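PDB 6CNG: DegV domain-containing protein spr0652 from Streptococcus pneumoniae, which binds a long-chain fatty acid, here linoleic acid, and probably serves as a fatty-acid-binding partner in bacterial fatty acid kinase. Local coordinates for residues A[30-35]-A[279-284]; A[102-107]-A[147-152]. All coordinates share one frame; numbering follows the deposited sequence.

Contact 1 of 2, residues A[30-35]-A[279-284]; sequences GCDYRQ and LPTSGL
Asp32 turns its carboxylate onto the backbone at Ser282. With CG beside its own backbone N (chi1 -53°), OD1 lies alongside Thr281 CA and accepts a hydrogen bond from Ser282 N, 3.2 Å from OD1. The N-H comes in on the anti side of the oxygen, 15° out of the carboxylate plane, and the bond is moderately bent at 154°. Next to it, a water joins the two backbones, donating to Asp32 O and to Pro280 O, each 2.6 Å from the water oxygen. The Asp32 backbone N has its own partner, Asp146 OD1 on helix 143-157.

Tyr33 and Leu279 meet on the apolar side, the two side chains crossing at a slant, with Leu279 CD1 closest to Tyr33 CE1 at 3.6 Å. Arg34, bent at chi2, brings its guanidinium back so that one face lies over Ser282 CB, 4.4 Å from NH1. A salt bridge from NH2 to Asp61 OD1 holds the group there, and the same Asp61 carboxylate also accepts the N-H groups of Gly283 and Leu284.

Ser282 OG has two partners, Ser29 O and Cys285 N; Ser282 stands at the N-cap position of helix 283-289, and its OG caps the Cys285 N. At the far end Leu284 CD1 packs 4.5 Å from the Gly30 CA, with the leucine side chain about 4 Å from the bound linoleic acid. This capped helix start, held against the loop that follows strand 23-28, belongs to the junction of the two sheets of the DegV fold, beside the fatty-acid pocket.

Contact 2 of 2, residues A[102-107]-A[147-152]; sequences FLVTIT and LLVEKL
Phe102 meets Leu152 through two of its parts. Its CB lies 3.9 Å from Leu152 CD1, while the other methyl, Leu152 CD2, sits over one face of the ring, 4.0 Å from Phe102 CD2. One leucine fork therefore covers both the stem and the start of the ring, the two side chains lying at a slant. The ring itself continues toward helix 162-174 and stacks with Phe162.

Leu103 points away from helix 143-157 and packs on Ala117 of helix 113-127, so this strand has a helix on each face. Strand 100-105 runs parallel to both of its neighbours, 23-28 and 132-137, and helix 113-127 makes the crossover from it to 132-137 in a beta-alpha-beta unit. Helix 143-157 then returns across the other face, antiparallel to the strand (169°) with the axes 9.7 Å apart, as in a three-layer alpha/beta sandwich.

Val104 fits among three helix residues. CG1, anti to the backbone N (chi1 -172°), reaches Leu148 CD1 at 3.9 Å. The other branch, CG2, lies 3.8 Å from Leu152 CD1, where the valine and leucine pass each other in opposite directions, and 4.3 Å from Val149 CG2. No hydrogen bond crosses from strand to helix; apolar contacts between buried side chains join the two. Val149 and Leu152 also rest on Ile25 of the neighbouring strand.

At Thr105 the chain leaves this interface, and OG1 donates to Ile106 O, 2.9 Å away and tilted well off the carbonyl plane. Asp28 OD2 takes the Ile106 N-H. Thr107 touches the linoleic acid, its OG1 bonded to Gly217 O and Thr109 N.

Overall arrangement
From the N terminus, strand 23-28 leads into loop 30-35, which waits for almost the whole chain before meeting 279-284. Contact 1 thus closes a loop of 243 residues, and contact 2 is nested within it: strand 100-105 comes first, then helix 113-127 and strand 132-137, before helix 143-157 closes the smaller loop of 39 residues. Contact 2 lays helix 143-157 on one face of the N-terminal sheet; contact 1 ties that domain to the end of strand 275-280 in the second sheet and the start of helix 283-289. Their centres are about 12 Å apart and they touch directly, Ile106 packing on Gly30 and Leu284, and Tyr33 on Val149.

Contact 1 of 2, residues A[30-35]-A[279-284]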
# COMPACT_ATOMS: atom_id res chain seq x y z
N GLY A 30 -0.28 -0.06 -5.57
CA GLY A 30 -0.13 -0.51 -4.21
C GLY A 30 -0.68 0.46 -3.18
O GLY A 30 -0.79 0.09 -2.01
N CYS A 31 -0.97 1.69 -3.61
CA CYS A 31 -1.76 2.67 -2.86
C CYS A 31 -3.23 2.46 -3.19
O CYS A 31 -3.61 2.26 -4.34
CB CYS A 31 -1.38 4.09 -3.27
SG CYS A 31 -2.35 5.46 -2.60
N ASP A 32 -4.07 2.52 -2.17
CA ASP A 32 -5.47 2.20 -2.35
C ASP A 32 -6.31 3.38 -2.79
O ASP A 32 -7.46 3.16 -3.18
CB ASP A 32 -6.01 1.63 -1.04
CG ASP A 32 -5.17 0.47 -0.54
OD1 ASP A 32 -5.09 -0.55 -1.23
OD2 ASP A 32 -4.55 0.60 0.51
N TYR A 33 -5.79 4.60 -2.74
CA TYR A 33 -6.52 5.78 -3.18
C TYR A 33 -6.65 5.80 -4.70
O TYR A 33 -5.67 5.62 -5.42
CB TYR A 33 -5.78 7.05 -2.74
CG TYR A 33 -5.83 7.37 -1.26
CD1 TYR A 33 -7.01 7.32 -0.56
CD2 TYR A 33 -4.68 7.72 -0.59
CE1 TYR A 33 -7.04 7.62 0.79
CE2 TYR A 33 -4.70 8.01 0.75
CZ TYR A 33 -5.87 7.97 1.44
OH TYR A 33 -5.85 8.27 2.79
N ARG A 34 -7.87 6.05 -5.18
CA ARG A 34 -8.04 6.52 -6.56
C ARG A 34 -8.16 8.03 -6.62
O ARG A 34 -7.72 8.65 -7.59
CB ARG A 34 -9.28 5.88 -7.21
CG ARG A 34 -9.57 4.40 -6.88
CD ARG A 34 -8.52 3.48 -7.42
NE ARG A 34 -9.06 2.15 -7.69
CZ ARG A 34 -8.35 1.15 -8.21
NH1 ARG A 34 -7.07 1.32 -8.50
NH2 ARG A 34 -8.92 -0.02 -8.44
N GLN A 35 -8.71 8.62 -5.57
CA GLN A 35 -8.77 10.05 -5.37
C GLN A 35 -8.19 10.34 -4.01
O GLN A 35 -8.50 9.64 -3.05
CB GLN A 35 -10.23 10.56 -5.36
CG GLN A 35 -11.03 10.30 -6.64
CD GLN A 35 -12.50 10.67 -6.51
OE1 GLN A 35 -13.00 11.50 -7.26
NE2 GLN A 35 -13.19 10.04 -5.59
N LEU A 279 -10.39 1.52 4.09
CA LEU A 279 -10.46 1.67 2.64
C LEU A 279 -10.50 0.31 1.96
O LEU A 279 -9.88 -0.63 2.42
CB LEU A 279 -9.24 2.41 2.08
CG LEU A 279 -8.98 3.81 2.59
CD1 LEU A 279 -7.70 4.29 1.97
CD2 LEU A 279 -10.13 4.69 2.23
N PRO A 280 -11.20 0.20 0.84
CA PRO A 280 -11.12 -1.04 0.08
C PRO A 280 -9.77 -1.14 -0.61
O PRO A 280 -9.19 -0.15 -1.05
CB PRO A 280 -12.28 -0.92 -0.90
CG PRO A 280 -12.43 0.51 -1.10
CD PRO A 280 -11.97 1.22 0.13
N THR A 281 -9.25 -2.36 -0.69
CA THR A 281 -8.00 -2.57 -1.38
C THR A 281 -8.10 -2.28 -2.87
O THR A 281 -9.17 -2.40 -3.49
CB THR A 281 -7.57 -4.02 -1.18
OG1 THR A 281 -8.71 -4.87 -1.27
CG2 THR A 281 -6.95 -4.20 0.16
N SER A 282 -6.96 -1.91 -3.46
CA SER A 282 -6.82 -1.81 -4.90
C SER A 282 -6.87 -3.19 -5.53
O SER A 282 -6.93 -4.22 -4.87
CB SER A 282 -5.48 -1.15 -5.24
OG SER A 282 -4.39 -1.90 -4.81
N GLY A 283 -6.85 -3.21 -6.86
CA GLY A 283 -6.81 -4.47 -7.57
C GLY A 283 -5.57 -5.27 -7.24
O GLY A 283 -5.63 -6.46 -6.97
N LEU A 284 -4.43 -4.59 -7.20
CA LEU A 284 -3.18 -5.23 -6.86
C LEU A 284 -3.20 -5.73 -5.44
O LEU A 284 -2.84 -6.87 -5.16
CB LEU A 284 -2.08 -4.20 -7.03
CG LEU A 284 -0.66 -4.71 -6.88
CD1 LEU A 284 -0.28 -4.81 -5.43
CD2 LEU A 284 -0.52 -6.04 -7.60
O HOH W 1 -9.51 2.34 -1.79

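Contact 2 of 2, residues A[102-107]-A[147-152]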
# COMPACT_ATOMS: atom_id res chain seq x y z
N PHE A 102 6.44 14.22 -6.08
CA PHE A 102 6.75 13.12 -5.18
C PHE A 102 6.12 11.86 -5.73
O PHE A 102 4.99 11.86 -6.20
CB PHE A 102 6.22 13.37 -3.77
CG PHE A 102 6.86 14.52 -3.14
CD1 PHE A 102 6.45 15.80 -3.42
CD2 PHE A 102 7.95 14.34 -2.33
CE1 PHE A 102 7.10 16.88 -2.87
CE2 PHE A 102 8.59 15.41 -1.78
CZ PHE A 102 8.17 16.67 -2.05
N LEU A 103 6.86 10.78 -5.62
CA LEU A 103 6.46 9.51 -6.19
C LEU A 103 6.69 8.47 -5.12
O LEU A 103 7.82 8.23 -4.72
CB LEU A 103 7.27 9.24 -7.46
CG LEU A 103 6.84 8.11 -8.38
CD1 LEU A 103 7.81 8.03 -9.53
CD2 LEU A 103 6.73 6.78 -7.67
N VAL A 104 5.62 7.86 -4.65
CA VAL A 104 5.69 6.79 -3.67
C VAL A 104 5.37 5.50 -4.39
O VAL A 104 4.30 5.36 -5.00
CB VAL A 104 4.69 7.02 -2.53
CG1 VAL A 104 4.89 6.02 -1.42
CG2 VAL A 104 4.81 8.42 -2.03
N THR A 105 6.27 4.54 -4.30
CA THR A 105 6.05 3.22 -4.83
C THR A 105 5.85 2.20 -3.71
O THR A 105 6.26 2.37 -2.57
CB THR A 105 7.22 2.75 -5.70
OG1 THR A 105 8.33 2.41 -4.86
CG2 THR A 105 7.60 3.81 -6.66
N ILE A 106 5.18 1.14 -4.09
CA ILE A 106 5.18 -0.06 -3.30
C ILE A 106 6.61 -0.56 -3.13
O ILE A 106 7.53 -0.19 -3.89
CB ILE A 106 4.29 -1.04 -4.09
CG1 ILE A 106 3.63 -2.07 -3.17
CG2 ILE A 106 5.09 -1.65 -5.27
CD1 ILE A 106 2.63 -3.01 -3.86
N THR A 107 6.82 -1.38 -2.10
CA THR A 107 8.13 -1.91 -1.77
C THR A 107 8.94 -2.27 -3.01
O THR A 107 8.52 -3.08 -3.83
CB THR A 107 8.01 -3.15 -0.90
OG1 THR A 107 9.27 -3.82 -0.90
CG2 THR A 107 6.92 -4.08 -1.37
N LEU A 147 -1.10 6.30 4.10
CA LEU A 147 -0.70 7.30 5.07
C LEU A 147 0.37 8.22 4.53
O LEU A 147 0.36 9.43 4.78
CB LEU A 147 -0.17 6.61 6.31
CG LEU A 147 -1.21 6.07 7.29
CD1 LEU A 147 -0.50 5.37 8.43
CD2 LEU A 147 -2.12 7.17 7.80
N LEU A 148 1.33 7.66 3.82
CA LEU A 148 2.40 8.50 3.29
C LEU A 148 1.85 9.52 2.32
O LEU A 148 2.28 10.67 2.30
CB LEU A 148 3.43 7.66 2.57
CG LEU A 148 4.23 6.69 3.41
CD1 LEU A 148 5.20 5.98 2.51
CD2 LEU A 148 4.97 7.39 4.49
N VAL A 149 0.93 9.10 1.48
CA VAL A 149 0.35 10.01 0.51
C VAL A 149 -0.49 11.07 1.19
O VAL A 149 -0.43 12.25 0.84
CB VAL A 149 -0.43 9.17 -0.51
CG1 VAL A 149 -1.50 9.98 -1.12
CG2 VAL A 149 0.53 8.67 -1.54
N GLU A 150 -1.28 10.68 2.18
CA GLU A 150 -2.00 11.66 2.96
C GLU A 150 -1.05 12.66 3.60
O GLU A 150 -1.34 13.86 3.63
CB GLU A 150 -2.80 10.94 4.04
CG GLU A 150 -3.32 11.91 5.08
CD GLU A 150 -4.25 11.29 6.10
OE1 GLU A 150 -4.90 12.05 6.85
OE2 GLU A 150 -4.35 10.05 6.12
N LYS A 151 0.08 12.19 4.12
CA LYS A 151 0.99 13.10 4.78
C LYS A 151 1.65 14.04 3.80
O LYS A 151 1.85 15.22 4.10
CB LYS A 151 2.04 12.30 5.53
CG LYS A 151 3.04 13.18 6.25
CD LYS A 151 2.42 14.15 7.24
CE LYS A 151 1.58 13.46 8.26
NZ LYS A 151 1.36 14.26 9.50
N LEU A 152 2.05 13.55 2.64
CA LEU A 152 2.61 14.47 1.68
C LEU A 152 1.62 15.60 1.41
O LEU A 152 2.01 16.78 1.38
CB LEU A 152 2.92 13.72 0.41
CG LEU A 152 4.07 12.74 0.44
CD1 LEU A 152 4.13 11.92 -0.79
CD2 LEU A 152 5.36 13.50 0.60